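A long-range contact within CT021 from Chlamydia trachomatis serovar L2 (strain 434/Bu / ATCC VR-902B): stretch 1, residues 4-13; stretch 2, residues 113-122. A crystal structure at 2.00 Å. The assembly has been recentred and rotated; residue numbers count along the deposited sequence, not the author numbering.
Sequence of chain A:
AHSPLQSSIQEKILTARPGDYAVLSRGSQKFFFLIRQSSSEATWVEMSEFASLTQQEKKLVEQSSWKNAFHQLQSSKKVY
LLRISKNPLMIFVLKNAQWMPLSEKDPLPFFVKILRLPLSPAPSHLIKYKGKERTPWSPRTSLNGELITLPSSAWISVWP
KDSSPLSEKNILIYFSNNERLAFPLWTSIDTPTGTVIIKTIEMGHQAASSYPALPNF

Stretch 1 (4-13) PLQSSIQEKI
Stretch 2 113-122: KILRLPLSPA

Residues 4-13 run as a loop into a two-residue strand, S7-S8, and then a helix from I9; residues 113-122 reverse that order, a helix ending at R116, a turn at L117, and a strand from P118. The strands are antiparallel. S7 and L119 form the hydrogen-bonded pair (S7 N to L119 O 2.8 Å, L119 N to S7 O 2.9 Å), and S8 faces P118 as the non-hydrogen-bonded pair, CA to CA 4.3 Å. Beyond these two pairs, two more backbone hydrogen bonds join the stretches: I9 N donates to L117 O (3.1 Å) and Q10 N to L115 O (3.1 Å), so the first turn of one helix docks on the last turn of the other. S8 (chi1 p) caps its own helix, its OG accepting from E11 N at 3.2 Å.

I9 (m, m; phi/psi -62/-41) is the main bump of stretch 1. Its CB lies 3.4 Å from I114 O, and its branches enter a hollow lined by I114, L117 and L119: CG2 meets I114 CG2 at 4.4 Å, CG1 meets L117 CB at 4.1 Å, and CD1 meets L119 CD2 at 4.1 Å. L119 (m, t; -136/126) answers from stretch 2, its CD1 3.6 Å from S8 O and 4.3 Å from K12 CB. L115 (m, t) packs against Q10 (chi1 t, chi2 t), L115 CB lying 3.8 Å from Q10 OE1. At the outer end, L5 CB packs on P121 CG at 3.9 Å.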

# COMPACT_ATOMS: atom_id res chain seq x y z
N PRO A 4 -7.31 22.27 5.37
CA PRO A 4 -7.18 23.05 4.13
C PRO A 4 -6.55 22.23 3.01
O PRO A 4 -7.12 22.12 1.92
CB PRO A 4 -6.28 24.23 4.54
CG PRO A 4 -6.51 24.38 6.02
CD PRO A 4 -6.79 22.99 6.55
N LEU A 5 -5.37 21.66 3.27
CA LEU A 5 -4.84 20.58 2.46
C LEU A 5 -5.35 19.22 2.93
O LEU A 5 -4.76 18.19 2.59
CB LEU A 5 -3.31 20.59 2.49
CG LEU A 5 -2.65 21.74 1.74
CD1 LEU A 5 -1.14 21.55 1.67
CD2 LEU A 5 -3.24 21.89 0.34
N GLN A 6 -6.42 19.22 3.72
CA GLN A 6 -7.15 18.01 4.05
C GLN A 6 -7.33 17.15 2.81
O GLN A 6 -7.99 17.56 1.85
CB GLN A 6 -8.51 18.38 4.66
CG GLN A 6 -8.58 18.18 6.15
CD GLN A 6 -8.71 16.71 6.51
OE1 GLN A 6 -8.87 15.86 5.63
NE2 GLN A 6 -8.65 16.41 7.80
N SER A 7 -6.73 15.97 2.82
CA SER A 7 -6.89 15.03 1.72
C SER A 7 -7.28 13.70 2.36
O SER A 7 -7.74 13.64 3.50
CB SER A 7 -5.62 14.94 0.87
OG SER A 7 -5.89 14.27 -0.36
N SER A 8 -7.12 12.61 1.61
CA SER A 8 -7.42 11.28 2.11
C SER A 8 -6.47 10.32 1.41
O SER A 8 -5.87 10.66 0.39
CB SER A 8 -8.88 10.87 1.84
OG SER A 8 -9.11 10.74 0.45
N ILE A 9 -6.34 9.12 1.97
CA ILE A 9 -5.48 8.12 1.31
C ILE A 9 -6.01 7.78 -0.08
O ILE A 9 -5.24 7.59 -1.03
CB ILE A 9 -5.36 6.86 2.18
CG1 ILE A 9 -4.56 7.16 3.46
CG2 ILE A 9 -4.71 5.76 1.35
CD1 ILE A 9 -3.05 7.21 3.22
N GLN A 10 -7.33 7.64 -0.23
CA GLN A 10 -7.86 7.33 -1.56
C GLN A 10 -7.44 8.38 -2.58
O GLN A 10 -6.88 8.06 -3.63
CB GLN A 10 -9.39 7.21 -1.53
CG GLN A 10 -9.94 6.67 -2.86
CD GLN A 10 -11.41 6.30 -2.79
OE1 GLN A 10 -11.83 5.56 -1.91
NE2 GLN A 10 -12.19 6.80 -3.74
N GLU A 11 -7.69 9.66 -2.26
CA GLU A 11 -7.33 10.77 -3.14
C GLU A 11 -5.84 10.75 -3.48
O GLU A 11 -5.44 10.95 -4.64
CB GLU A 11 -7.72 12.07 -2.43
CG GLU A 11 -7.44 13.35 -3.19
CD GLU A 11 -7.87 14.59 -2.42
OE1 GLU A 11 -7.34 15.69 -2.72
OE2 GLU A 11 -8.74 14.48 -1.53
N LYS A 12 -5.00 10.50 -2.49
CA LYS A 12 -3.57 10.53 -2.74
C LYS A 12 -3.15 9.39 -3.67
O LYS A 12 -2.39 9.60 -4.62
CB LYS A 12 -2.84 10.45 -1.40
CG LYS A 12 -1.35 10.47 -1.51
CD LYS A 12 -0.83 11.82 -1.94
CE LYS A 12 0.72 11.78 -1.90
NZ LYS A 12 1.30 12.80 -2.83
N ILE A 13 -3.67 8.19 -3.42
CA ILE A 13 -3.30 7.05 -4.26
C ILE A 13 -3.87 7.17 -5.66
O ILE A 13 -3.30 6.60 -6.61
CB ILE A 13 -3.75 5.74 -3.60
CG1 ILE A 13 -3.24 5.66 -2.14
CG2 ILE A 13 -3.30 4.56 -4.43
CD1 ILE A 13 -1.71 5.68 -1.98
N LYS A 113 -11.75 1.39 5.26
CA LYS A 113 -11.29 2.28 6.32
C LYS A 113 -9.99 2.97 5.92
O LYS A 113 -9.89 4.20 5.99
CB LYS A 113 -11.11 1.49 7.62
CG LYS A 113 -12.42 1.20 8.31
CD LYS A 113 -12.22 0.49 9.63
CE LYS A 113 -12.83 -0.89 9.62
NZ LYS A 113 -13.07 -1.37 11.01
N ILE A 114 -9.00 2.19 5.47
CA ILE A 114 -7.72 2.79 5.08
C ILE A 114 -7.93 3.86 4.02
O ILE A 114 -7.43 4.98 4.14
CB ILE A 114 -6.75 1.70 4.58
CG1 ILE A 114 -6.43 0.72 5.70
CG2 ILE A 114 -5.47 2.35 4.10
CD1 ILE A 114 -5.94 -0.61 5.19
N LEU A 115 -8.72 3.55 2.99
CA LEU A 115 -8.94 4.52 1.93
C LEU A 115 -9.60 5.79 2.45
O LEU A 115 -9.36 6.88 1.93
CB LEU A 115 -9.81 3.90 0.82
CG LEU A 115 -9.15 2.81 -0.00
CD1 LEU A 115 -10.17 2.13 -0.94
CD2 LEU A 115 -8.00 3.40 -0.79
N ARG A 116 -10.45 5.67 3.46
CA ARG A 116 -11.13 6.85 3.97
C ARG A 116 -10.28 7.67 4.94
O ARG A 116 -10.65 8.80 5.26
CB ARG A 116 -12.45 6.45 4.65
CG ARG A 116 -13.38 7.63 4.95
N LEU A 117 -9.16 7.13 5.42
CA LEU A 117 -8.37 7.85 6.41
C LEU A 117 -8.09 9.27 5.93
O LEU A 117 -7.63 9.46 4.80
CB LEU A 117 -7.05 7.10 6.66
CG LEU A 117 -7.18 5.74 7.35
CD1 LEU A 117 -5.87 4.93 7.27
CD2 LEU A 117 -7.62 5.95 8.80
N PRO A 118 -8.33 10.29 6.76
CA PRO A 118 -7.99 11.66 6.37
C PRO A 118 -6.49 11.94 6.49
O PRO A 118 -5.75 11.25 7.19
CB PRO A 118 -8.76 12.50 7.39
CG PRO A 118 -8.59 11.67 8.65
CD PRO A 118 -8.70 10.21 8.19
N LEU A 119 -6.05 12.98 5.79
CA LEU A 119 -4.67 13.41 5.83
C LEU A 119 -4.67 14.91 5.96
O LEU A 119 -5.32 15.59 5.16
CB LEU A 119 -3.90 13.01 4.57
CG LEU A 119 -3.82 11.53 4.22
CD1 LEU A 119 -3.24 11.34 2.79
CD2 LEU A 119 -3.00 10.79 5.25
N SER A 120 -3.96 15.42 6.96
CA SER A 120 -3.65 16.84 7.08
C SER A 120 -2.17 16.99 7.40
O SER A 120 -1.59 16.12 8.05
CB SER A 120 -4.49 17.48 8.19
OG SER A 120 -5.74 16.81 8.28
N PRO A 121 -1.55 18.07 6.96
CA PRO A 121 -0.11 18.25 7.18
C PRO A 121 0.22 18.36 8.66
O PRO A 121 -0.52 18.97 9.44
CB PRO A 121 0.21 19.56 6.45
CG PRO A 121 -0.91 19.72 5.44
CD PRO A 121 -2.11 19.14 6.11
N ALA A 122 1.38 17.82 9.02
CA ALA A 122 1.79 17.77 10.42
C ALA A 122 3.31 17.79 10.49
O ALA A 122 3.99 17.43 9.51
CB ALA A 122 1.24 16.51 11.11